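Local coordinates for pyridoxal 5'-phosphate synthase subunit PdxT (Thermus thermophilus, PDB 2YWD), which probably hydrolyses glutamine to glutamate and ammonia, the ammonia then being channelled to its partner PdxS to build pyridoxal 5'-phosphate, at residues Ile85-Glu90 against Leu100-Ala105; Glu90-Pro95 against Trp106-Ala111; Asn110-Gln115 against Gly133-Ala138. One frame throughout, in Å; residues are numbered along the deposited sequence.

Contact 1 (Ile85-Glu90 against Leu100-Ala105)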
ATOM      1  N   ILE A  85       5.740   1.853   2.238  1.00 10.09           N
ATOM      2  CA  ILE A  85       7.109   2.352   2.231  1.00  8.32           C
ATOM      3  C   ILE A  85       7.512   2.714   0.797  1.00  9.42           C
ATOM      4  O   ILE A  85       8.102   3.768   0.551  1.00 10.19           O
ATOM      5  CB  ILE A  85       8.073   1.283   2.789  1.00 10.01           C
ATOM      6  CG1 ILE A  85       7.782   1.055   4.277  1.00  8.84           C
ATOM      7  CG2 ILE A  85       9.517   1.723   2.593  1.00  8.31           C
ATOM      8  CD1 ILE A  85       8.415  -0.214   4.838  1.00 12.60           C
ATOM      9  N   TRP A  86       7.178   1.834  -0.144  1.00  9.85           N
ATOM     10  CA  TRP A  86       7.493   2.038  -1.561  1.00 11.41           C
ATOM     11  C   TRP A  86       6.869   3.324  -2.099  1.00 12.24           C
ATOM     12  O   TRP A  86       7.457   4.007  -2.940  1.00 13.13           O
ATOM     13  CB  TRP A  86       6.981   0.848  -2.380  1.00 11.16           C
ATOM     14  CG  TRP A  86       7.409   0.859  -3.810  1.00 11.85           C
ATOM     15  CD1 TRP A  86       8.680   0.691  -4.288  1.00 13.44           C
ATOM     16  CD2 TRP A  86       6.565   1.020  -4.960  1.00 12.79           C
ATOM     17  NE1 TRP A  86       8.678   0.734  -5.664  1.00 13.27           N
ATOM     18  CE2 TRP A  86       7.393   0.934  -6.101  1.00 12.81           C
ATOM     19  CE3 TRP A  86       5.188   1.226  -5.135  1.00 12.98           C
ATOM     20  CZ2 TRP A  86       6.890   1.048  -7.405  1.00 13.01           C
ATOM     21  CZ3 TRP A  86       4.688   1.342  -6.433  1.00 13.36           C
ATOM     22  CH2 TRP A  86       5.540   1.252  -7.551  1.00 12.34           C
ATOM     23  N   LEU A  87       5.675   3.652  -1.613  1.00 12.19           N
ATOM     24  CA  LEU A  87       4.968   4.851  -2.060  1.00 13.18           C
ATOM     25  C   LEU A  87       5.524   6.160  -1.493  1.00 13.10           C
ATOM     26  O   LEU A  87       5.423   7.208  -2.128  1.00 13.29           O
ATOM     27  CB  LEU A  87       3.480   4.748  -1.693  1.00 13.28           C
ATOM     28  CG  LEU A  87       2.634   3.664  -2.368  1.00 12.32           C
ATOM     29  CD1 LEU A  87       1.288   3.534  -1.654  1.00 12.40           C
ATOM     30  CD2 LEU A  87       2.431   4.019  -3.831  1.00 14.19           C
ATOM     31  N   ALA A  88       6.114   6.091  -0.304  1.00 12.27           N
ATOM     32  CA  ALA A  88       6.642   7.272   0.379  1.00 13.89           C
ATOM     33  C   ALA A  88       7.729   8.054  -0.351  1.00 12.90           C
ATOM     34  O   ALA A  88       8.690   7.486  -0.871  1.00 12.99           O
ATOM     35  CB  ALA A  88       7.145   6.880   1.764  1.00 13.76           C
ATOM     36  N   LYS A  89       7.573   9.372  -0.367  1.00 14.23           N
ATOM     37  CA  LYS A  89       8.547  10.242  -1.009  1.00 14.88           C
ATOM     38  C   LYS A  89       9.863  10.188  -0.239  1.00 16.02           C
ATOM     39  O   LYS A  89      10.942  10.275  -0.828  1.00 15.82           O
ATOM     40  CB  LYS A  89       8.028  11.682  -1.053  1.00 16.45           C
ATOM     41  CG  LYS A  89       9.001  12.657  -1.703  1.00 20.41           C
ATOM     42  CD  LYS A  89       8.311  13.942  -2.118  1.00 26.21           C
ATOM     43  CE  LYS A  89       7.286  13.686  -3.214  1.00 27.98           C
ATOM     44  NZ  LYS A  89       7.905  13.159  -4.464  1.00 32.77           N
ATOM     45  N   GLU A  90       9.769  10.035   1.080  1.00 13.91           N
ATOM     46  CA  GLU A  90      10.962   9.963   1.918  1.00 15.92           C
ATOM     47  C   GLU A  90      10.905   8.797   2.895  1.00 15.17           C
ATOM     48  O   GLU A  90       9.901   8.590   3.579  1.00 14.62           O
ATOM     49  CB  GLU A  90      11.144  11.254   2.729  1.00 18.81           C
ATOM     50  CG  GLU A  90      11.362  12.533   1.917  1.00 23.28           C
ATOM     51  CD  GLU A  90      12.616  12.489   1.058  1.00 26.99           C
ATOM     52  OE1 GLU A  90      13.574  11.779   1.429  1.00 29.16           O
ATOM     53  OE2 GLU A  90      12.645  13.181   0.016  1.00 29.99           O
ATOM     54  N   LEU A 100       8.851   4.433  -5.388  1.00 13.59           N
ATOM     55  CA  LEU A 100       8.041   5.257  -6.283  1.00 13.84           C
ATOM     56  C   LEU A 100       8.079   6.702  -5.788  1.00 13.23           C
ATOM     57  O   LEU A 100       8.337   7.623  -6.561  1.00 13.57           O
ATOM     58  CB  LEU A 100       6.589   4.760  -6.322  1.00 12.52           C
ATOM     59  CG  LEU A 100       5.630   5.602  -7.171  1.00 12.94           C
ATOM     60  CD1 LEU A 100       6.128   5.661  -8.616  1.00 13.10           C
ATOM     61  CD2 LEU A 100       4.231   4.998  -7.112  1.00 11.86           C
ATOM     62  N   GLY A 101       7.801   6.884  -4.498  1.00 12.60           N
ATOM     63  CA  GLY A 101       7.849   8.203  -3.892  1.00 13.19           C
ATOM     64  C   GLY A 101       6.804   9.231  -4.285  1.00 15.49           C
ATOM     65  O   GLY A 101       7.081  10.428  -4.249  1.00 15.79           O
ATOM     66  N   VAL A 102       5.603   8.789  -4.641  1.00 14.82           N
ATOM     67  CA  VAL A 102       4.551   9.721  -5.035  1.00 16.61           C
ATOM     68  C   VAL A 102       3.776  10.263  -3.831  1.00 16.24           C
ATOM     69  O   VAL A 102       3.256  11.379  -3.866  1.00 16.47           O
ATOM     70  CB  VAL A 102       3.556   9.052  -6.022  1.00 18.14           C
ATOM     71  CG1 VAL A 102       2.847   7.888  -5.350  1.00 17.78           C
ATOM     72  CG2 VAL A 102       2.549  10.076  -6.524  1.00 21.52           C
ATOM     73  N   LEU A 103       3.704   9.473  -2.763  1.00 14.14           N
ATOM     74  CA  LEU A 103       2.985   9.885  -1.561  1.00 13.76           C
ATOM     75  C   LEU A 103       3.796  10.888  -0.739  1.00 14.37           C
ATOM     76  O   LEU A 103       4.932  10.609  -0.354  1.00 13.56           O
ATOM     77  CB  LEU A 103       2.663   8.657  -0.707  1.00 16.20           C
ATOM     78  CG  LEU A 103       1.960   8.901   0.629  1.00 17.01           C
ATOM     79  CD1 LEU A 103       0.563   9.442   0.378  1.00 17.58           C
ATOM     80  CD2 LEU A 103       1.900   7.599   1.420  1.00 17.48           C
ATOM     81  N   GLU A 104       3.214  12.057  -0.479  1.00 15.42           N
ATOM     82  CA  GLU A 104       3.889  13.087   0.307  1.00 16.24           C
ATOM     83  C   GLU A 104       3.916  12.675   1.769  1.00 15.48           C
ATOM     84  O   GLU A 104       3.082  13.105   2.562  1.00 15.69           O
ATOM     85  CB  GLU A 104       3.168  14.430   0.177  1.00 19.14           C
ATOM     86  CG  GLU A 104       3.298  15.096  -1.184  1.00 22.93           C
ATOM     87  CD  GLU A 104       4.734  15.429  -1.545  1.00 24.65           C
ATOM     88  OE1 GLU A 104       5.509  15.818  -0.645  1.00 27.00           O
ATOM     89  OE2 GLU A 104       5.081  15.319  -2.739  1.00 28.11           O
ATOM     90  N   ALA A 105       4.882  11.840   2.123  1.00 14.92           N
ATOM     91  CA  ALA A 105       4.996  11.374   3.491  1.00 14.31           C
ATOM     92  C   ALA A 105       6.414  10.940   3.820  1.00 14.22           C
ATOM     93  O   ALA A 105       7.185  10.584   2.934  1.00 14.89           O
ATOM     94  CB  ALA A 105       4.037  10.212   3.717  1.00 16.41           C
TER
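W86 lays its indole under L100. CB of L100 sits over one face of the six-membered ring, 3.7 Å from the centroid of the W86 ring and almost on the ring normal. CD2 of L100 then leans toward the rim at CZ3 and also meets CD2 of L87. CG of W86 is anti to the backbone N (chi1 -172°), beside the carbonyl carbon whose oxygen L100 N also reaches. L87 continues the apolar layer: its CB packs against CB of L103 at 4.1 Å, and its CD2 faces CG1 of V102. L77 of strand 76-80 lies against both L87 and L100.

The backbones are joined just as closely. W86 O takes two donors, L100 N at 2.8 Å and G101 N at 3.3 Å. L103 N donates to L87 O at 2.9 Å, and K89 N donates to L103 O at the same length. E90 N adds a bond to A105 O. G101, at positive phi, brings its CA close to both L87 O and A88 O.

K89 forms the more exposed side. Its chain bends at chi3 and chi4, and NZ donates to G101 O at 2.9 Å, nearly along the C=O axis. The pairing of K89 NZ with E104 OE2 is long, and the position of that oxygen is uncertain.

Helix 82-87 ends at L87, and the chain passes into parallel pairing with strand 103-108, A88 bridging to L103. That helix follows the predicted nucleophile C81, consistent with the nucleophile elbow of class I glutamine amidotransferases.

Contact 2 (Glu90-Pro95 against Trp106-Ala111)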
ATOM      1  N   GLU A  90       9.769  10.035   1.080  1.00 13.91           N
ATOM      2  CA  GLU A  90      10.962   9.963   1.918  1.00 15.92           C
ATOM      3  C   GLU A  90      10.905   8.797   2.895  1.00 15.17           C
ATOM      4  O   GLU A  90       9.901   8.590   3.579  1.00 14.62           O
ATOM      5  CB  GLU A  90      11.144  11.254   2.729  1.00 18.81           C
ATOM      6  CG  GLU A  90      11.362  12.533   1.917  1.00 23.28           C
ATOM      7  CD  GLU A  90      12.616  12.489   1.058  1.00 26.99           C
ATOM      8  OE1 GLU A  90      13.574  11.779   1.429  1.00 29.16           O
ATOM      9  OE2 GLU A  90      12.645  13.181   0.016  1.00 29.99           O
ATOM     10  N   ILE A  91      11.992   8.038   2.950  1.00 13.46           N
ATOM     11  CA  ILE A  91      12.103   6.919   3.874  1.00 14.83           C
ATOM     12  C   ILE A  91      13.195   7.337   4.847  1.00 14.41           C
ATOM     13  O   ILE A  91      14.359   7.476   4.462  1.00 14.97           O
ATOM     14  CB  ILE A  91      12.519   5.622   3.159  1.00 12.77           C
ATOM     15  CG1 ILE A  91      11.446   5.230   2.137  1.00 13.74           C
ATOM     16  CG2 ILE A  91      12.715   4.503   4.180  1.00 12.40           C
ATOM     17  CD1 ILE A  91      11.793   3.994   1.324  1.00 14.44           C
ATOM     18  N   VAL A  92      12.812   7.556   6.101  1.00 13.73           N
ATOM     19  CA  VAL A  92      13.752   7.988   7.130  1.00 15.21           C
ATOM     20  C   VAL A  92      14.970   7.076   7.267  1.00 15.84           C
ATOM     21  O   VAL A  92      14.834   5.878   7.520  1.00 16.11           O
ATOM     22  CB  VAL A  92      13.052   8.084   8.503  1.00 15.09           C
ATOM     23  CG1 VAL A  92      14.023   8.634   9.548  1.00 17.74           C
ATOM     24  CG2 VAL A  92      11.819   8.966   8.396  1.00 16.36           C
ATOM     25  N   GLY A  93      16.157   7.652   7.094  1.00 15.35           N
ATOM     26  CA  GLY A  93      17.384   6.882   7.222  1.00 15.38           C
ATOM     27  C   GLY A  93      17.857   6.156   5.972  1.00 15.72           C
ATOM     28  O   GLY A  93      18.974   5.636   5.950  1.00 15.27           O
ATOM     29  N   TYR A  94      17.017   6.119   4.939  1.00 15.21           N
ATOM     30  CA  TYR A  94      17.348   5.444   3.681  1.00 17.03           C
ATOM     31  C   TYR A  94      16.935   6.329   2.506  1.00 17.29           C
ATOM     32  O   TYR A  94      16.090   5.951   1.691  1.00 16.32           O
ATOM     33  CB  TYR A  94      16.608   4.106   3.598  1.00 16.55           C
ATOM     34  CG  TYR A  94      16.975   3.148   4.701  1.00 17.12           C
ATOM     35  CD1 TYR A  94      18.112   2.346   4.606  1.00 18.76           C
ATOM     36  CD2 TYR A  94      16.211   3.074   5.865  1.00 17.93           C
ATOM     37  CE1 TYR A  94      18.481   1.493   5.646  1.00 20.29           C
ATOM     38  CE2 TYR A  94      16.568   2.230   6.908  1.00 19.53           C
ATOM     39  CZ  TYR A  94      17.703   1.442   6.794  1.00 21.59           C
ATOM     40  OH  TYR A  94      18.048   0.600   7.822  1.00 22.14           O
ATOM     41  N   PRO A  95      17.536   7.521   2.401  1.00 18.34           N
ATOM     42  CA  PRO A  95      17.216   8.458   1.321  1.00 18.87           C
ATOM     43  C   PRO A  95      17.360   7.912  -0.096  1.00 18.91           C
ATOM     44  O   PRO A  95      16.648   8.344  -1.001  1.00 20.87           O
ATOM     45  CB  PRO A  95      18.161   9.630   1.591  1.00 19.43           C
ATOM     46  CG  PRO A  95      19.334   8.972   2.244  1.00 19.48           C
ATOM     47  CD  PRO A  95      18.670   8.015   3.202  1.00 19.75           C
ATOM     48  N   TRP A 106       6.744  10.999   5.106  1.00 13.35           N
ATOM     49  CA  TRP A 106       8.041  10.574   5.618  1.00 14.75           C
ATOM     50  C   TRP A 106       7.723   9.301   6.384  1.00 13.60           C
ATOM     51  O   TRP A 106       6.967   9.339   7.353  1.00 13.06           O
ATOM     52  CB  TRP A 106       8.606  11.611   6.591  1.00 20.10           C
ATOM     53  CG  TRP A 106       9.302  12.766   5.942  1.00 25.60           C
ATOM     54  CD1 TRP A 106       8.917  13.435   4.818  1.00 27.72           C
ATOM     55  CD2 TRP A 106      10.487  13.418   6.412  1.00 29.16           C
ATOM     56  NE1 TRP A 106       9.791  14.466   4.556  1.00 28.67           N
ATOM     57  CE2 TRP A 106      10.764  14.477   5.520  1.00 30.28           C
ATOM     58  CE3 TRP A 106      11.341  13.209   7.504  1.00 32.44           C
ATOM     59  CZ2 TRP A 106      11.861  15.328   5.686  1.00 33.08           C
ATOM     60  CZ3 TRP A 106      12.434  14.057   7.670  1.00 34.10           C
ATOM     61  CH2 TRP A 106      12.683  15.104   6.763  1.00 34.43           C
ATOM     62  N   VAL A 107       8.280   8.177   5.949  1.00 12.70           N
ATOM     63  CA  VAL A 107       8.019   6.911   6.617  1.00 11.95           C
ATOM     64  C   VAL A 107       9.288   6.286   7.168  1.00 12.16           C
ATOM     65  O   VAL A 107      10.314   6.240   6.491  1.00 11.81           O
ATOM     66  CB  VAL A 107       7.371   5.892   5.654  1.00 13.13           C
ATOM     67  CG1 VAL A 107       7.215   4.544   6.349  1.00 12.40           C
ATOM     68  CG2 VAL A 107       6.016   6.405   5.185  1.00 11.93           C
ATOM     69  N   GLU A 108       9.215   5.801   8.403  1.00 10.59           N
ATOM     70  CA  GLU A 108      10.365   5.147   9.010  1.00 12.14           C
ATOM     71  C   GLU A 108      10.035   3.662   9.123  1.00 12.43           C
ATOM     72  O   GLU A 108       9.006   3.280   9.687  1.00 11.22           O
ATOM     73  CB  GLU A 108      10.667   5.724  10.394  1.00 12.86           C
ATOM     74  CG  GLU A 108      12.040   5.310  10.912  1.00 12.54           C
ATOM     75  CD  GLU A 108      12.319   5.789  12.320  1.00 16.82           C
ATOM     76  OE1 GLU A 108      11.603   6.696  12.801  1.00 14.27           O
ATOM     77  OE2 GLU A 108      13.266   5.257  12.942  1.00 14.83           O
ATOM     78  N   ARG A 109      10.906   2.829   8.570  1.00 11.46           N
ATOM     79  CA  ARG A 109      10.712   1.385   8.589  1.00 11.54           C
ATOM     80  C   ARG A 109      10.758   0.797  10.000  1.00 12.27           C
ATOM     81  O   ARG A 109      11.527   1.261  10.844  1.00 10.00           O
ATOM     82  CB  ARG A 109      11.783   0.721   7.711  1.00 11.24           C
ATOM     83  CG  ARG A 109      11.575   0.934   6.211  1.00 12.18           C
ATOM     84  CD  ARG A 109      12.859   0.669   5.428  1.00 12.33           C
ATOM     85  NE  ARG A 109      13.559  -0.507   5.935  1.00 12.23           N
ATOM     86  CZ  ARG A 109      14.779  -0.877   5.561  1.00 13.87           C
ATOM     87  NH1 ARG A 109      15.449  -0.170   4.660  1.00 12.22           N
ATOM     88  NH2 ARG A 109      15.343  -1.940   6.117  1.00 14.28           N
ATOM     89  N   ASN A 110       9.907  -0.204  10.242  1.00 11.46           N
ATOM     90  CA  ASN A 110       9.833  -0.935  11.517  1.00 11.57           C
ATOM     91  C   ASN A 110      10.242  -0.062  12.708  1.00 12.78           C
ATOM     92  O   ASN A 110      11.227  -0.343  13.399  1.00 11.78           O
ATOM     93  CB  ASN A 110      10.736  -2.174  11.408  1.00 12.55           C
ATOM     94  CG  ASN A 110      10.635  -3.092  12.607  1.00 13.81           C
ATOM     95  OD1 ASN A 110       9.640  -3.091  13.324  1.00 11.87           O
ATOM     96  ND2 ASN A 110      11.669  -3.902  12.816  1.00 15.83           N
ATOM     97  N   ALA A 111       9.453   0.978  12.962  1.00 12.07           N
ATOM     98  CA  ALA A 111       9.772   1.936  14.012  1.00 13.67           C
ATOM     99  C   ALA A 111       8.821   2.066  15.195  1.00 13.18           C
ATOM    100  O   ALA A 111       8.893   3.062  15.919  1.00 14.01           O
ATOM    101  CB  ALA A 111       9.964   3.315  13.367  1.00 15.21           C
TER
HETATM  102  O   HOH W   1      13.415   3.682   7.866  1.00 13.91           O
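Y94 and R109 meet face to face at one end of this contact, and E90 and W106 meet at the other. Between them the packing is tight and regular. V107 N donates to E90 O at 2.9 Å in a nearly straight bond (169°). V92 N donates to V107 O at the same length, but from above the carbonyl plane. I91 and V107 share the buried face of this parallel pair, where I85 of helix 82-87 covers both.

The opposite face carries E90 and W106 and is more exposed. CB of E90 lies over the five-membered ring of W106, 3.9 Å from its centroid, and CG approaches NE1. The carboxylate leads away from the ring. R143 makes a cation-pi contact with the same indole. V92 sets its CB against CG of E108 at 3.8 Å; the carboxylate of E108 continues to a salt bridge with R142.

Beyond the strands the two segments have no direct backbone bond; a water and the exposed Y94 take over. A type II turn from I91 to Y94 carries the tyrosine back toward R109. The water donates to V92 O at 2.6 Å and accepts from R109 N. NH1 of R109 stands over the centre of the Y94 ring, 3.3 Å above its plane. The guanidinium and ring planes are 23° apart, a near-flat cation-pi stack. A bend at chi3 (41°) turns NE out of the line of the arginine chain. NH1 also donates to Q97 OE1, which gives the group a second hold.

The whole is a parallel edge pairing in a small mixed sheet. It ends at R109, a predicted glutamine-binding residue near S50, another residue of the predicted glutamine site.

Contact 3 (Asn110-Gln115 against Gly133-Ala138)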
ATOM      1  N   ASN A 110       9.907  -0.204  10.242  1.00 11.46           N
ATOM      2  CA  ASN A 110       9.833  -0.935  11.517  1.00 11.57           C
ATOM      3  C   ASN A 110      10.242  -0.062  12.708  1.00 12.78           C
ATOM      4  O   ASN A 110      11.227  -0.343  13.399  1.00 11.78           O
ATOM      5  CB  ASN A 110      10.736  -2.174  11.408  1.00 12.55           C
ATOM      6  CG  ASN A 110      10.635  -3.092  12.607  1.00 13.81           C
ATOM      7  OD1 ASN A 110       9.640  -3.091  13.324  1.00 11.87           O
ATOM      8  ND2 ASN A 110      11.669  -3.902  12.816  1.00 15.83           N
ATOM      9  N   ALA A 111       9.453   0.978  12.962  1.00 12.07           N
ATOM     10  CA  ALA A 111       9.772   1.936  14.012  1.00 13.67           C
ATOM     11  C   ALA A 111       8.821   2.066  15.195  1.00 13.18           C
ATOM     12  O   ALA A 111       8.893   3.062  15.919  1.00 14.01           O
ATOM     13  CB  ALA A 111       9.964   3.315  13.367  1.00 15.21           C
ATOM     14  N   PHE A 112       7.957   1.079  15.423  1.00 12.75           N
ATOM     15  CA  PHE A 112       7.014   1.171  16.543  1.00 14.50           C
ATOM     16  C   PHE A 112       7.623   1.049  17.936  1.00 14.28           C
ATOM     17  O   PHE A 112       7.001   1.442  18.926  1.00 12.30           O
ATOM     18  CB  PHE A 112       5.896   0.145  16.396  1.00 16.30           C
ATOM     19  CG  PHE A 112       4.656   0.706  15.793  1.00 20.47           C
ATOM     20  CD1 PHE A 112       4.437   0.636  14.420  1.00 21.21           C
ATOM     21  CD2 PHE A 112       3.713   1.340  16.595  1.00 20.01           C
ATOM     22  CE1 PHE A 112       3.290   1.190  13.853  1.00 24.98           C
ATOM     23  CE2 PHE A 112       2.564   1.897  16.039  1.00 24.49           C
ATOM     24  CZ  PHE A 112       2.352   1.822  14.665  1.00 22.68           C
ATOM     25  N   GLY A 113       8.823   0.483  18.016  1.00 12.75           N
ATOM     26  CA  GLY A 113       9.500   0.366  19.297  1.00 13.64           C
ATOM     27  C   GLY A 113       8.982  -0.656  20.291  1.00 16.38           C
ATOM     28  O   GLY A 113       9.240  -0.532  21.491  1.00 15.00           O
ATOM     29  N   ARG A 114       8.249  -1.658  19.815  1.00 17.50           N
ATOM     30  CA  ARG A 114       7.740  -2.690  20.714  1.00 20.70           C
ATOM     31  C   ARG A 114       8.671  -3.897  20.667  1.00 22.05           C
ATOM     32  O   ARG A 114       9.237  -4.212  19.620  1.00 21.49           O
ATOM     33  CB  ARG A 114       6.314  -3.094  20.325  1.00 21.45           C
ATOM     34  CG  ARG A 114       5.291  -1.990  20.565  1.00 22.32           C
ATOM     35  CD  ARG A 114       3.859  -2.456  20.347  1.00 24.90           C
ATOM     36  NE  ARG A 114       3.512  -3.580  21.212  1.00 25.37           N
ATOM     37  CZ  ARG A 114       2.269  -3.976  21.468  1.00 23.75           C
ATOM     38  NH1 ARG A 114       1.240  -3.334  20.933  1.00 24.36           N
ATOM     39  NH2 ARG A 114       2.057  -5.020  22.254  1.00 23.73           N
ATOM     40  N   GLN A 115       8.842  -4.557  21.810  1.00 24.73           N
ATOM     41  CA  GLN A 115       9.720  -5.719  21.902  1.00 28.40           C
ATOM     42  C   GLN A 115       9.286  -6.788  20.901  1.00 28.13           C
ATOM     43  O   GLN A 115      10.089  -7.253  20.090  1.00 28.60           O
ATOM     44  CB  GLN A 115       9.686  -6.294  23.319  1.00 31.57           C
ATOM     45  CG  GLN A 115      11.050  -6.699  23.851  1.00 37.21           C
ATOM     46  CD  GLN A 115      10.957  -7.421  25.180  1.00 40.43           C
ATOM     47  OE1 GLN A 115      10.267  -6.971  26.098  1.00 42.41           O
ATOM     48  NE2 GLN A 115      11.656  -8.546  25.293  1.00 42.06           N
ATOM     49  N   GLY A 133      -6.922  -4.094  12.663  1.00 16.74           N
ATOM     50  CA  GLY A 133      -5.595  -3.832  12.130  1.00 15.58           C
ATOM     51  C   GLY A 133      -4.522  -4.808  12.583  1.00 14.86           C
ATOM     52  O   GLY A 133      -4.280  -4.969  13.779  1.00 14.27           O
ATOM     53  N   VAL A 134      -3.880  -5.457  11.616  1.00 13.34           N
ATOM     54  CA  VAL A 134      -2.815  -6.415  11.890  1.00 13.13           C
ATOM     55  C   VAL A 134      -1.478  -5.767  11.549  1.00 11.98           C
ATOM     56  O   VAL A 134      -1.215  -5.435  10.391  1.00 10.66           O
ATOM     57  CB  VAL A 134      -3.002  -7.703  11.055  1.00 12.28           C
ATOM     58  CG1 VAL A 134      -1.832  -8.660  11.295  1.00 14.84           C
ATOM     59  CG2 VAL A 134      -4.324  -8.383  11.438  1.00 12.41           C
ATOM     60  N   PHE A 135      -0.643  -5.587  12.571  1.00 12.43           N
ATOM     61  CA  PHE A 135       0.667  -4.955  12.425  1.00 13.10           C
ATOM     62  C   PHE A 135       1.828  -5.944  12.620  1.00 11.95           C
ATOM     63  O   PHE A 135       1.869  -6.683  13.605  1.00 11.84           O
ATOM     64  CB  PHE A 135       0.807  -3.818  13.447  1.00 11.97           C
ATOM     65  CG  PHE A 135      -0.200  -2.705  13.283  1.00 11.68           C
ATOM     66  CD1 PHE A 135       0.162  -1.506  12.669  1.00 11.08           C
ATOM     67  CD2 PHE A 135      -1.499  -2.842  13.772  1.00 11.16           C
ATOM     68  CE1 PHE A 135      -0.755  -0.457  12.550  1.00 12.21           C
ATOM     69  CE2 PHE A 135      -2.425  -1.800  13.656  1.00 11.76           C
ATOM     70  CZ  PHE A 135      -2.050  -0.603  13.044  1.00 12.82           C
ATOM     71  N   ILE A 136       2.769  -5.945  11.679  1.00 11.69           N
ATOM     72  CA  ILE A 136       3.943  -6.822  11.746  1.00 13.04           C
ATOM     73  C   ILE A 136       5.181  -6.019  11.337  1.00 12.72           C
ATOM     74  O   ILE A 136       5.325  -5.651  10.173  1.00 14.86           O
ATOM     75  CB  ILE A 136       3.770  -8.036  10.802  1.00 14.18           C
ATOM     76  CG1 ILE A 136       2.557  -8.863  11.250  1.00 13.03           C
ATOM     77  CG2 ILE A 136       5.030  -8.889  10.806  1.00 14.36           C
ATOM     78  CD1 ILE A 136       2.207 -10.015  10.321  1.00 16.53           C
ATOM     79  N   ARG A 137       6.072  -5.749  12.291  1.00 12.55           N
ATOM     80  CA  ARG A 137       7.277  -4.954  12.022  1.00 12.81           C
ATOM     81  C   ARG A 137       6.829  -3.683  11.301  1.00 12.65           C
ATOM     82  O   ARG A 137       7.518  -3.162  10.427  1.00 10.23           O
ATOM     83  CB  ARG A 137       8.255  -5.733  11.136  1.00 13.00           C
ATOM     84  CG  ARG A 137       8.873  -6.959  11.797  1.00 15.73           C
ATOM     85  CD  ARG A 137      10.004  -7.524  10.947  1.00 19.10           C
ATOM     86  NE  ARG A 137       9.543  -7.862   9.604  1.00 24.72           N
ATOM     87  CZ  ARG A 137       8.879  -8.972   9.296  1.00 26.92           C
ATOM     88  NH1 ARG A 137       8.601  -9.869  10.234  1.00 26.45           N
ATOM     89  NH2 ARG A 137       8.477  -9.176   8.049  1.00 28.87           N
ATOM     90  N   ALA A 138       5.666  -3.184  11.701  1.00 11.91           N
ATOM     91  CA  ALA A 138       5.055  -2.023  11.069  1.00 12.37           C
ATOM     92  C   ALA A 138       5.875  -0.743  10.948  1.00 12.04           C
ATOM     93  O   ALA A 138       6.584  -0.347  11.873  1.00 11.45           O
ATOM     94  CB  ALA A 138       3.735  -1.713  11.764  1.00 12.74           C
TER
HETATM   95  O   HOH W   2       7.600  -1.517  14.089  1.00  9.94           O
HETATM   96  O   HOH W   3       9.289  -1.562   7.937  1.00 15.06           O
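F112 and A138 make the closest apolar contact. CE1 of F112 lies 3.6 Å from CB of A138, and CD1 is equally near that methyl group. The carbonyl O of A138 comes to the edge of the F112 ring, in its plane, 3.5 Å from CD1. F135 adds a second aromatic partner. The F112 and F135 rings are set obliquely, with centroids 5.8 Å apart and planes at 70°. CB of A138 also lies at the edge of the F135 ring. F119 of strand 118-125 completes the group: it stacks on F135 and meets F112 edge-to-face.

Direct polar contacts are fewer and weaker. A111 N makes a weak hydrogen bond to A138 O at 3.3 Å. CA of N110 also approaches A138 O and R137 O through C-H...O contacts. The side chain of N110 crosses R137 obliquely, with OD1 3.3 Å from CA of R137. CG of N110 is anti to its backbone N (chi1 -174°), which brings CG to 3.8 Å from CB of R137. ND2 donates to E117 OE1 outside the contact.

Water supplies much of the remaining polar link. One water donates to N110 OD1 and to A138 O, both at 2.7 Å, and accepts from F112 N. A second accepts from N110 N and reaches R137 O only weakly. A138 O therefore serves a backbone N-H and a water at once.

This chemistry joins the loop after strand 103-108 to the end of strand 129-136 and the two residues after it. The aromatic group carries the apolar link, while one weak direct bond and two waters carry the polar one, beside I136 and R137, which are predicted to bind glutamine.

Contacts 1 and 2 follow one another along strand 103-108 and share E90; their centres are 10 Å apart. I85 joins them: its CG2 lies 3.5 Å from CD1 of I91, and its CD1 lies 3.6 Å from CG of R109. A88 CB meets V107 CG2 at 3.6 Å. Contact 3 begins where contact 2 ends, sharing N110 and A111, with centres 14 Å apart. It does not touch contact 1; their nearest atoms are about 6 Å apart. The three run from the helix after the predicted nucleophile C81 to R109, I136 and R137, predicted to bind glutamine. The F135 side chain is about 6 Å from that of H172, a predicted charge-relay residue.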